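Local coordinates for OmpT protein (Vibrio cholerae serotype O1, PDB 6EHE) that probably acts as an outer-membrane porin, forming a water-filled diffusion channel through which ions and small solutes pass, at residues A32-N37 against G48-A53; V62-L67 against K80-S85; F76-Q81 against S114-V119. One frame throughout, in Å; residues are numbered along the deposited sequence. Where two conformers were deposited one is given.

Interaction 1. Residues A32-N37 against G48-A53; sequences AGVDAN and GKVEFA. With C8E ((hydroxyethyloxy)tri(ethyloxy)octane), chain D.
Ala32 with Phe52, Val34 with Val50 and Ala36 with Gly48 form antiparallel hydrogen-bonded pairs that alternate with the non-hydrogen-bonded pairs Gly33 with Glu51 and Asp35 with Lys49, the strand axes running at 179° and approaching to 4.6 Å. All six backbone N-H...O=C hydrogen bonds of these pairs are present; that from Ala36 N to Gly48 O, 2.9 Å long, is the straightest at 171°. Gly33, with no side chain, places its CA 3.1 Å from Val50 O.

On the face shared with Glu51, the extended Lys49 crosses Asp35 obliquely. The methylenes of Lys49 pass the Asp35 carboxylate, Lys49 CB lying 3.9 Å from Asp35 OD1, because chi1 (-173°) swings CG away from the backbone N. The charges stay apart, Lys49 NZ to Asp35 OD2 measuring 4.4 Å, beyond a salt bridge, and Asp35 OD1 accepts from Gln47 and weakly from Asn37.

The opposite face is apolar. Val34 CB meets Val50 CG1 loosely at 4.4 Å, while Phe52 brings CD2 to 3.5 Å from Ala32 O. Detergent lies on this face, its C3 3.7 Å from Gly48 CA, as expected of a membrane-facing barrel surface.

The hairpin sits between strand 3-17, where Val34 packs on Val5 and Phe7, part of a calcium site of this protein unoccupied in this chain, and strand 61-71, where Val50 and Phe52 cover Val62 and Glu51 forms a salt bridge with Arg63.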
loop_
_atom_site.group_PDB
_atom_site.type_symbol
_atom_site.label_atom_id
_atom_site.label_comp_id
_atom_site.label_asym_id
_atom_site.label_seq_id
_atom_site.Cartn_x
_atom_site.Cartn_y
_atom_site.Cartn_z
ATOM N N ALA A 32 11.857 10.539 7.752
ATOM C CA ALA A 32 12.927 10.454 8.738
ATOM C C ALA A 32 12.351 9.876 10.021
ATOM O O ALA A 32 11.194 10.129 10.344
ATOM C CB ALA A 32 13.558 11.817 9.005
ATOM N N GLY A 33 13.153 9.118 10.764
ATOM C CA GLY A 33 12.576 8.454 11.919
ATOM C C GLY A 33 13.597 7.855 12.860
ATOM O O GLY A 33 14.809 7.883 12.619
ATOM N N VAL A 34 13.058 7.289 13.943
ATOM C CA VAL A 34 13.824 6.659 15.012
ATOM C C VAL A 34 13.208 5.300 15.292
ATOM O O VAL A 34 11.991 5.197 15.478
ATOM C CB VAL A 34 13.825 7.503 16.305
ATOM C CG1 VAL A 34 14.858 6.969 17.295
ATOM C CG2 VAL A 34 14.103 8.948 15.994
ATOM N N ASP A 35 14.046 4.267 15.357
ATOM C CA ASP A 35 13.619 2.908 15.662
ATOM C C ASP A 35 14.420 2.431 16.861
ATOM O O ASP A 35 15.614 2.160 16.738
ATOM C CB ASP A 35 13.846 2.001 14.459
ATOM C CG ASP A 35 13.219 0.651 14.635
ATOM O OD1 ASP A 35 12.487 0.472 15.635
ATOM O OD2 ASP A 35 13.456 -0.233 13.782
ATOM N N ALA A 36 13.794 2.350 18.026
ATOM C CA ALA A 36 14.475 1.879 19.221
ATOM C C ALA A 36 13.960 0.501 19.574
ATOM O O ALA A 36 12.748 0.266 19.576
ATOM C CB ALA A 36 14.265 2.815 20.402
ATOM N N ASN A 37 14.873 -0.393 19.890
ATOM C CA ASN A 37 14.532 -1.736 20.315
ATOM C C ASN A 37 15.265 -2.028 21.612
ATOM O O ASN A 37 16.438 -1.686 21.757
ATOM C CB ASN A 37 14.879 -2.721 19.225
ATOM C CG ASN A 37 14.106 -2.438 17.946
ATOM O OD1 ASN A 37 12.952 -2.866 17.805
ATOM N ND2 ASN A 37 14.724 -1.695 17.021
ATOM N N GLY A 48 9.973 0.977 20.102
ATOM C CA GLY A 48 9.326 2.250 19.903
ATOM C C GLY A 48 9.857 2.834 18.619
ATOM O O GLY A 48 11.065 3.041 18.475
ATOM N N LYS A 49 8.971 3.082 17.663
ATOM C CA LYS A 49 9.386 3.599 16.368
ATOM C C LYS A 49 8.530 4.801 16.044
ATOM O O LYS A 49 7.315 4.768 16.249
ATOM C CB LYS A 49 9.234 2.527 15.291
ATOM C CG LYS A 49 9.784 2.882 13.936
ATOM C CD LYS A 49 9.730 1.662 13.020
ATOM C CE LYS A 49 10.206 2.014 11.612
ATOM N NZ LYS A 49 10.394 0.791 10.769
ATOM N N VAL A 50 9.146 5.873 15.570
ATOM C CA VAL A 50 8.379 7.019 15.103
ATOM C C VAL A 50 8.953 7.484 13.773
ATOM O O VAL A 50 10.175 7.527 13.590
ATOM C CB VAL A 50 8.336 8.155 16.150
ATOM C CG1 VAL A 50 9.668 8.861 16.255
ATOM C CG2 VAL A 50 7.240 9.144 15.800
ATOM N N GLU A 51 8.066 7.772 12.821
ATOM C CA GLU A 51 8.441 8.185 11.475
ATOM C C GLU A 51 7.672 9.447 11.106
ATOM O O GLU A 51 6.433 9.474 11.193
ATOM C CB GLU A 51 8.147 7.063 10.470
ATOM C CG GLU A 51 8.561 7.323 9.041
ATOM C CD GLU A 51 8.469 6.054 8.209
ATOM O OE1 GLU A 51 7.557 5.955 7.353
ATOM O OE2 GLU A 51 9.284 5.134 8.454
ATOM N N PHE A 52 8.420 10.477 10.695
ATOM C CA PHE A 52 7.911 11.764 10.227
ATOM C C PHE A 52 8.083 11.877 8.719
ATOM O O PHE A 52 9.173 11.613 8.196
ATOM C CB PHE A 52 8.660 12.932 10.871
ATOM C CG PHE A 52 8.824 12.813 12.349
ATOM C CD1 PHE A 52 7.820 13.245 13.201
ATOM C CD2 PHE A 52 9.988 12.286 12.888
ATOM C CE1 PHE A 52 7.960 13.134 14.555
ATOM C CE2 PHE A 52 10.140 12.180 14.259
ATOM C CZ PHE A 52 9.122 12.602 15.092
ATOM N N ALA A 53 7.034 12.316 8.032
ATOM C CA ALA A 53 7.076 12.537 6.593
ATOM C C ALA A 53 6.862 14.013 6.269
ATOM O O ALA A 53 6.619 14.857 7.145
ATOM C CB ALA A 53 6.034 11.683 5.867
HETATM C C1 C8E D . 10.754 6.532 20.003
HETATM C C2 C8E D . 9.229 6.682 19.846
HETATM C C3 C8E D . 8.371 5.749 20.707
HETATM C C4 C8E D . 6.976 5.485 20.114
HETATM C C5 C8E D . 5.830 5.498 21.139
HETATM C C6 C8E D . 4.491 5.819 20.462
HETATM C C7 C8E D . 3.270 5.310 21.244
HETATM C C8 C8E D . 2.225 4.669 20.312
HETATM O O9 C8E D . 0.891 4.966 20.711
#

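Interaction 2. Residues V62-L67 against K80-S85; sequences VRNHIL and KQWTTS. With C8E ((hydroxyethyloxy)tri(ethyloxy)octane), chain D.
Lys80 provides the hydrogen bonds that join the two segments directly. Its backbone O accepts from His65 N at 3.0 Å, whereas the return bond from Lys80 N to His65 O is weak and bent. Its side chain, fully extended with CG anti to the backbone N (chi1 179°), runs past Arg63 O and gives NZ to Val62 O at 2.8 Å, nearly in line with that carbonyl.

Ring contacts come next. Lys80 CB makes a CH-pi contact with His65, 3.8 Å from the ring centroid, while detergent C8 approaches the imidazole at its edge. Asn64 lays ND2 over one face of the Trp82 ring, 3.4 Å above its plane, with amide and ring tilted 40° apart. The Arg63 guanidinium, salt-bridged through NH1 to Glu51, meets the Trp82 edge near CZ2; two conformers were deposited for this arginine, so the detail is provisional.

Water adds two bridges: one joins Arg63 NH1 to Trp82 NE1, the other Asn64 OD1 to Trp82 N. Ile66 CG1 also packs on Gln81 CG, 3.8 Å away.

Strand 61-71, bulged where Arg63 and Asn64 both face Glu51 of strand 44-53, is barrel wall. The chain turns away from it at Lys80, the touching parts running 86° apart, and enters helix 84-88, consistent with the start of the inward-folded third loop of porins.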
loop_
_atom_site.group_PDB
_atom_site.type_symbol
_atom_site.label_atom_id
_atom_site.label_comp_id
_atom_site.label_asym_id
_atom_site.label_seq_id
_atom_site.Cartn_x
_atom_site.Cartn_y
_atom_site.Cartn_z
ATOM N N VAL A 62 3.459 13.231 11.631
ATOM C CA VAL A 62 3.846 11.910 12.104
ATOM C C VAL A 62 3.198 10.882 11.183
ATOM O O VAL A 62 1.980 10.681 11.212
ATOM C CB VAL A 62 3.428 11.699 13.566
ATOM C CG1 VAL A 62 3.841 10.356 14.027
ATOM C CG2 VAL A 62 4.062 12.747 14.439
ATOM N N ARG A 63 4.000 10.228 10.351
ATOM C CA ARG A 63 3.389 9.265 9.449
ATOM C C ARG A 63 3.186 7.915 10.117
ATOM O O ARG A 63 2.224 7.217 9.774
ATOM C CB ARG A 63 4.206 9.114 8.167
ATOM C CG ARG A 63 3.321 8.799 6.958
ATOM C CD ARG A 63 4.136 8.658 5.692
ATOM N NE ARG A 63 4.960 7.460 5.722
ATOM C CZ ARG A 63 5.908 7.185 4.838
ATOM N NH1 ARG A 63 6.599 6.062 4.942
ATOM N NH2 ARG A 63 6.161 8.028 3.854
ATOM N N ASN A 64 4.020 7.560 11.101
ATOM C CA ASN A 64 3.864 6.306 11.845
ATOM C C ASN A 64 4.327 6.505 13.287
ATOM O O ASN A 64 5.313 7.202 13.529
ATOM C CB ASN A 64 4.697 5.179 11.210
ATOM C CG ASN A 64 3.936 4.362 10.161
ATOM O OD1 ASN A 64 3.947 3.133 10.208
ATOM N ND2 ASN A 64 3.284 5.032 9.218
ATOM N N HIS A 65 3.634 5.886 14.242
ATOM C CA HIS A 65 4.190 5.769 15.588
ATOM C C HIS A 65 3.712 4.461 16.172
ATOM O O HIS A 65 2.507 4.187 16.190
ATOM C CB HIS A 65 3.827 6.942 16.516
ATOM C CG HIS A 65 2.359 7.117 16.750
ATOM N ND1 HIS A 65 1.648 6.333 17.632
ATOM C CD2 HIS A 65 1.471 8.008 16.235
ATOM C CE1 HIS A 65 0.381 6.725 17.650
ATOM N NE2 HIS A 65 0.249 7.743 16.812
ATOM N N ILE A 66 4.666 3.678 16.664
ATOM C CA ILE A 66 4.484 2.257 16.910
ATOM C C ILE A 66 5.097 1.882 18.244
ATOM O O ILE A 66 6.267 2.194 18.505
ATOM C CB ILE A 66 5.170 1.425 15.817
ATOM C CG1 ILE A 66 4.565 1.739 14.438
ATOM C CG2 ILE A 66 5.127 -0.040 16.219
ATOM C CD1 ILE A 66 5.354 1.211 13.251
ATOM N N LEU A 67 4.338 1.174 19.055
ATOM C CA LEU A 67 4.880 0.415 20.174
ATOM C C LEU A 67 4.779 -1.070 19.834
ATOM O O LEU A 67 3.683 -1.584 19.578
ATOM C CB LEU A 67 4.141 0.728 21.475
ATOM C CG LEU A 67 4.414 -0.357 22.540
ATOM C CD1 LEU A 67 5.829 -0.273 23.150
ATOM C CD2 LEU A 67 3.346 -0.392 23.641
ATOM N N LYS A 80 -0.291 4.083 15.226
ATOM C CA LYS A 80 -0.575 4.547 13.874
ATOM C C LYS A 80 0.390 3.859 12.920
ATOM O O LYS A 80 1.614 4.027 13.046
ATOM C CB LYS A 80 -0.426 6.067 13.787
ATOM C CG LYS A 80 -0.681 6.625 12.404
ATOM C CD LYS A 80 -0.493 8.153 12.381
ATOM C CE LYS A 80 -0.750 8.703 11.010
ATOM N NZ LYS A 80 -0.791 10.182 10.991
ATOM N N GLN A 81 -0.159 3.076 11.988
ATOM C CA GLN A 81 0.596 2.100 11.220
ATOM C C GLN A 81 -0.026 1.922 9.846
ATOM O O GLN A 81 -1.221 2.158 9.646
ATOM C CB GLN A 81 0.629 0.734 11.911
ATOM C CG GLN A 81 1.040 0.741 13.368
ATOM C CD GLN A 81 0.924 -0.623 14.008
ATOM O OE1 GLN A 81 1.743 -1.506 13.768
ATOM N NE2 GLN A 81 -0.082 -0.799 14.845
ATOM N N TRP A 82 0.803 1.493 8.895
ATOM C CA TRP A 82 0.262 0.967 7.652
ATOM C C TRP A 82 -0.558 -0.281 7.944
ATOM O O TRP A 82 -0.317 -0.992 8.924
ATOM C CB TRP A 82 1.378 0.632 6.675
ATOM C CG TRP A 82 2.315 1.759 6.458
ATOM C CD1 TRP A 82 3.600 1.878 6.930
ATOM C CD2 TRP A 82 2.043 2.948 5.720
ATOM N NE1 TRP A 82 4.143 3.076 6.509
ATOM C CE2 TRP A 82 3.205 3.747 5.766
ATOM C CE3 TRP A 82 0.929 3.413 5.016
ATOM C CZ2 TRP A 82 3.279 4.981 5.143
ATOM C CZ3 TRP A 82 1.006 4.649 4.388
ATOM C CH2 TRP A 82 2.173 5.420 4.468
ATOM N N THR A 83 -1.546 -0.541 7.095
ATOM C CA THR A 83 -2.363 -1.722 7.280
ATOM C C THR A 83 -1.556 -2.983 6.980
ATOM O O THR A 83 -0.606 -2.970 6.198
ATOM C CB THR A 83 -3.590 -1.676 6.371
ATOM O OG1 THR A 83 -3.155 -1.681 5.007
ATOM C CG2 THR A 83 -4.466 -0.444 6.656
ATOM N N THR A 84 -1.955 -4.090 7.615
ATOM C CA THR A 84 -1.422 -5.397 7.255
ATOM C C THR A 84 -1.549 -5.633 5.765
ATOM O O THR A 84 -0.640 -6.189 5.135
ATOM C CB THR A 84 -2.170 -6.505 8.001
ATOM O OG1 THR A 84 -2.134 -6.266 9.413
ATOM C CG2 THR A 84 -1.534 -7.823 7.700
ATOM N N SER A 85 -2.688 -5.235 5.179
ATOM C CA SER A 85 -2.871 -5.421 3.738
ATOM C C SER A 85 -1.845 -4.636 2.956
ATOM O O SER A 85 -1.447 -5.049 1.859
ATOM C CB SER A 85 -4.281 -5.003 3.312
ATOM O OG SER A 85 -4.654 -3.760 3.887
HETATM C C1 C8E D . 10.754 6.532 20.003
HETATM C C2 C8E D . 9.229 6.682 19.846
HETATM C C3 C8E D . 8.371 5.749 20.707
HETATM C C4 C8E D . 6.976 5.485 20.114
HETATM C C5 C8E D . 5.830 5.498 21.139
HETATM C C6 C8E D . 4.491 5.819 20.462
HETATM C C7 C8E D . 3.270 5.310 21.244
HETATM C C8 C8E D . 2.225 4.669 20.312
HETATM O O9 C8E D . 0.891 4.966 20.711
HETATM O O HOH W 1 6.905 3.657 6.396
HETATM O O HOH W 2 3.422 0.408 9.854
#

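Interaction 3. Residues F76-Q81 against S114-V119; sequences FSFGKQ and SQVKYV
Lys117 and Ser77 form a hydrogen-bonded antiparallel pair, with Ser77 N to Lys117 O at 2.8 Å and the reverse bond equally short. The lysine side chain can be followed to its tip. Lys117 CB lies 4.0 Å from Ser77 O. Lys117 CG comes within 3.9 Å of Gln81 OE1, and Lys117 CD is nearer still at 3.1 Å, as the glutamine slides past in the opposite direction. A bend at chi3 (67°) then turns the end toward the loop carrying helix 84-88: Lys117 CE is 4.1 Å from Gln81 OE1, and NZ forms a salt bridge with Asp87 and a hydrogen bond with Trp82 O. Gln81 is steadied in turn, NE2 donating to Ser77 O at 2.9 Å from above the carbonyl plane, so this oxygen serves two donors.

The other face carries apolar groups. Tyr118 CD1 sits over one face of the Phe76 ring, 3.7 Å from CE2, the planes inclined at 55°. Phe78 CE2 likewise meets Val116 CG2 at 3.6 Å.

At the corner, Gly79 pairs with Gln115 before the chains diverge. Strand 74-78 is flanked beyond this contact by strand 61-71, and strand 115-121 by strand 125-132, so this ladder closes the barrel wall between strands preceding and following the loop.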
loop_
_atom_site.group_PDB
_atom_site.type_symbol
_atom_site.label_atom_id
_atom_site.label_comp_id
_atom_site.label_asym_id
_atom_site.label_seq_id
_atom_site.Cartn_x
_atom_site.Cartn_y
_atom_site.Cartn_z
ATOM N N PHE A 76 3.449 -8.016 18.357
ATOM C CA PHE A 76 2.242 -7.213 18.422
ATOM C C PHE A 76 2.681 -5.767 18.294
ATOM O O PHE A 76 3.601 -5.335 18.992
ATOM C CB PHE A 76 1.509 -7.428 19.733
ATOM C CG PHE A 76 1.245 -8.868 20.063
ATOM C CD1 PHE A 76 2.262 -9.700 20.513
ATOM C CD2 PHE A 76 -0.017 -9.385 19.938
ATOM C CE1 PHE A 76 2.014 -11.031 20.806
ATOM C CE2 PHE A 76 -0.278 -10.707 20.241
ATOM C CZ PHE A 76 0.739 -11.528 20.671
ATOM N N SER A 77 2.065 -5.028 17.392
ATOM C CA SER A 77 2.435 -3.646 17.153
ATOM C C SER A 77 1.195 -2.793 17.301
ATOM O O SER A 77 0.175 -3.080 16.679
ATOM C CB SER A 77 3.036 -3.476 15.763
ATOM O OG SER A 77 4.141 -4.337 15.612
ATOM N N PHE A 78 1.282 -1.750 18.116
ATOM C CA PHE A 78 0.169 -0.866 18.415
ATOM C C PHE A 78 0.480 0.532 17.921
ATOM O O PHE A 78 1.626 0.985 18.010
ATOM C CB PHE A 78 -0.092 -0.803 19.914
ATOM C CG PHE A 78 -0.260 -2.143 20.535
ATOM C CD1 PHE A 78 0.846 -2.896 20.910
ATOM C CD2 PHE A 78 -1.512 -2.664 20.732
ATOM C CE1 PHE A 78 0.694 -4.145 21.471
ATOM C CE2 PHE A 78 -1.658 -3.904 21.292
ATOM C CZ PHE A 78 -0.546 -4.646 21.659
ATOM N N GLY A 79 -0.549 1.220 17.410
ATOM C CA GLY A 79 -0.396 2.630 17.126
ATOM C C GLY A 79 -0.789 2.946 15.704
ATOM O O GLY A 79 -1.544 2.206 15.066
ATOM N N LYS A 80 -0.291 4.083 15.226
ATOM C CA LYS A 80 -0.575 4.547 13.874
ATOM C C LYS A 80 0.390 3.859 12.920
ATOM O O LYS A 80 1.614 4.027 13.046
ATOM C CB LYS A 80 -0.426 6.067 13.787
ATOM C CG LYS A 80 -0.681 6.625 12.404
ATOM C CD LYS A 80 -0.493 8.153 12.381
ATOM C CE LYS A 80 -0.750 8.703 11.010
ATOM N NZ LYS A 80 -0.791 10.182 10.991
ATOM N N GLN A 81 -0.159 3.076 11.988
ATOM C CA GLN A 81 0.596 2.100 11.220
ATOM C C GLN A 81 -0.026 1.922 9.846
ATOM O O GLN A 81 -1.221 2.158 9.646
ATOM C CB GLN A 81 0.629 0.734 11.911
ATOM C CG GLN A 81 1.040 0.741 13.368
ATOM C CD GLN A 81 0.924 -0.623 14.008
ATOM O OE1 GLN A 81 1.743 -1.506 13.768
ATOM N NE2 GLN A 81 -0.082 -0.799 14.845
ATOM N N SER A 114 -4.824 3.752 14.745
ATOM C CA SER A 114 -4.839 3.077 16.037
ATOM C C SER A 114 -5.177 1.596 15.810
ATOM O O SER A 114 -6.300 1.125 16.029
ATOM C CB SER A 114 -5.824 3.755 16.989
ATOM O OG SER A 114 -5.963 3.016 18.187
ATOM N N GLN A 115 -4.190 0.842 15.338
ATOM C CA GLN A 115 -4.370 -0.589 15.158
ATOM C C GLN A 115 -3.469 -1.356 16.089
ATOM O O GLN A 115 -2.415 -0.875 16.517
ATOM C CB GLN A 115 -4.027 -1.102 13.747
ATOM C CG GLN A 115 -4.191 -0.177 12.626
ATOM C CD GLN A 115 -3.608 -0.758 11.354
ATOM O OE1 GLN A 115 -3.775 -1.952 11.040
ATOM N NE2 GLN A 115 -2.921 0.085 10.609
ATOM N N VAL A 116 -3.865 -2.598 16.303
ATOM C CA VAL A 116 -2.961 -3.633 16.776
ATOM C C VAL A 116 -2.756 -4.603 15.615
ATOM O O VAL A 116 -3.722 -5.099 15.017
ATOM C CB VAL A 116 -3.490 -4.351 18.031
ATOM C CG1 VAL A 116 -4.918 -4.752 17.848
ATOM C CG2 VAL A 116 -2.663 -5.587 18.288
ATOM N N LYS A 117 -1.504 -4.812 15.256
ATOM C CA LYS A 117 -1.096 -5.722 14.212
ATOM C C LYS A 117 -0.306 -6.849 14.859
ATOM O O LYS A 117 0.408 -6.650 15.835
ATOM C CB LYS A 117 -0.250 -5.002 13.150
ATOM C CG LYS A 117 -0.986 -3.868 12.419
ATOM C CD LYS A 117 -0.014 -2.958 11.626
ATOM C CE LYS A 117 0.647 -3.665 10.437
ATOM N NZ LYS A 117 1.582 -2.817 9.651
ATOM N N TYR A 118 -0.448 -8.028 14.307
ATOM C CA TYR A 118 0.171 -9.243 14.789
ATOM C C TYR A 118 0.916 -9.881 13.637
ATOM O O TYR A 118 0.386 -9.929 12.518
ATOM C CB TYR A 118 -0.884 -10.209 15.281
ATOM C CG TYR A 118 -0.311 -11.548 15.624
ATOM C CD1 TYR A 118 0.417 -11.711 16.780
ATOM C CD2 TYR A 118 -0.491 -12.657 14.796
ATOM C CE1 TYR A 118 0.952 -12.917 17.107
ATOM C CE2 TYR A 118 0.053 -13.886 15.129
ATOM C CZ TYR A 118 0.773 -13.993 16.297
ATOM O OH TYR A 118 1.332 -15.171 16.689
ATOM N N VAL A 119 2.113 -10.408 13.915
ATOM C CA VAL A 119 2.912 -11.132 12.922
ATOM C C VAL A 119 3.497 -12.380 13.571
ATOM O O VAL A 119 4.158 -12.281 14.610
ATOM C CB VAL A 119 4.059 -10.263 12.375
ATOM C CG1 VAL A 119 4.969 -11.085 11.480
ATOM C CG2 VAL A 119 3.526 -9.016 11.644
#

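How the interactions relate
From the N terminus, interaction 1 comes first and closes the short turn between strands 24-39 and 44-53. The next strand, 61-71, lies beside 44-53, so interactions 1 and 2 touch through the Glu51–Arg63 salt bridge and share one detergent molecule. Interaction 2 closes the span from 62-67 to 80-85, around the turn into strand 74-78. Interaction 3 starts before that span ends, sharing Lys80 and Gln81, and runs on to 114-119, closing the long loop that contains helix 84-88; these two loops therefore cross. Together the contacts tie five of the first six barrel strands to the root of that loop, while a probable Leu67–Phe78 backbone hydrogen bond joins interactions 2 and 3.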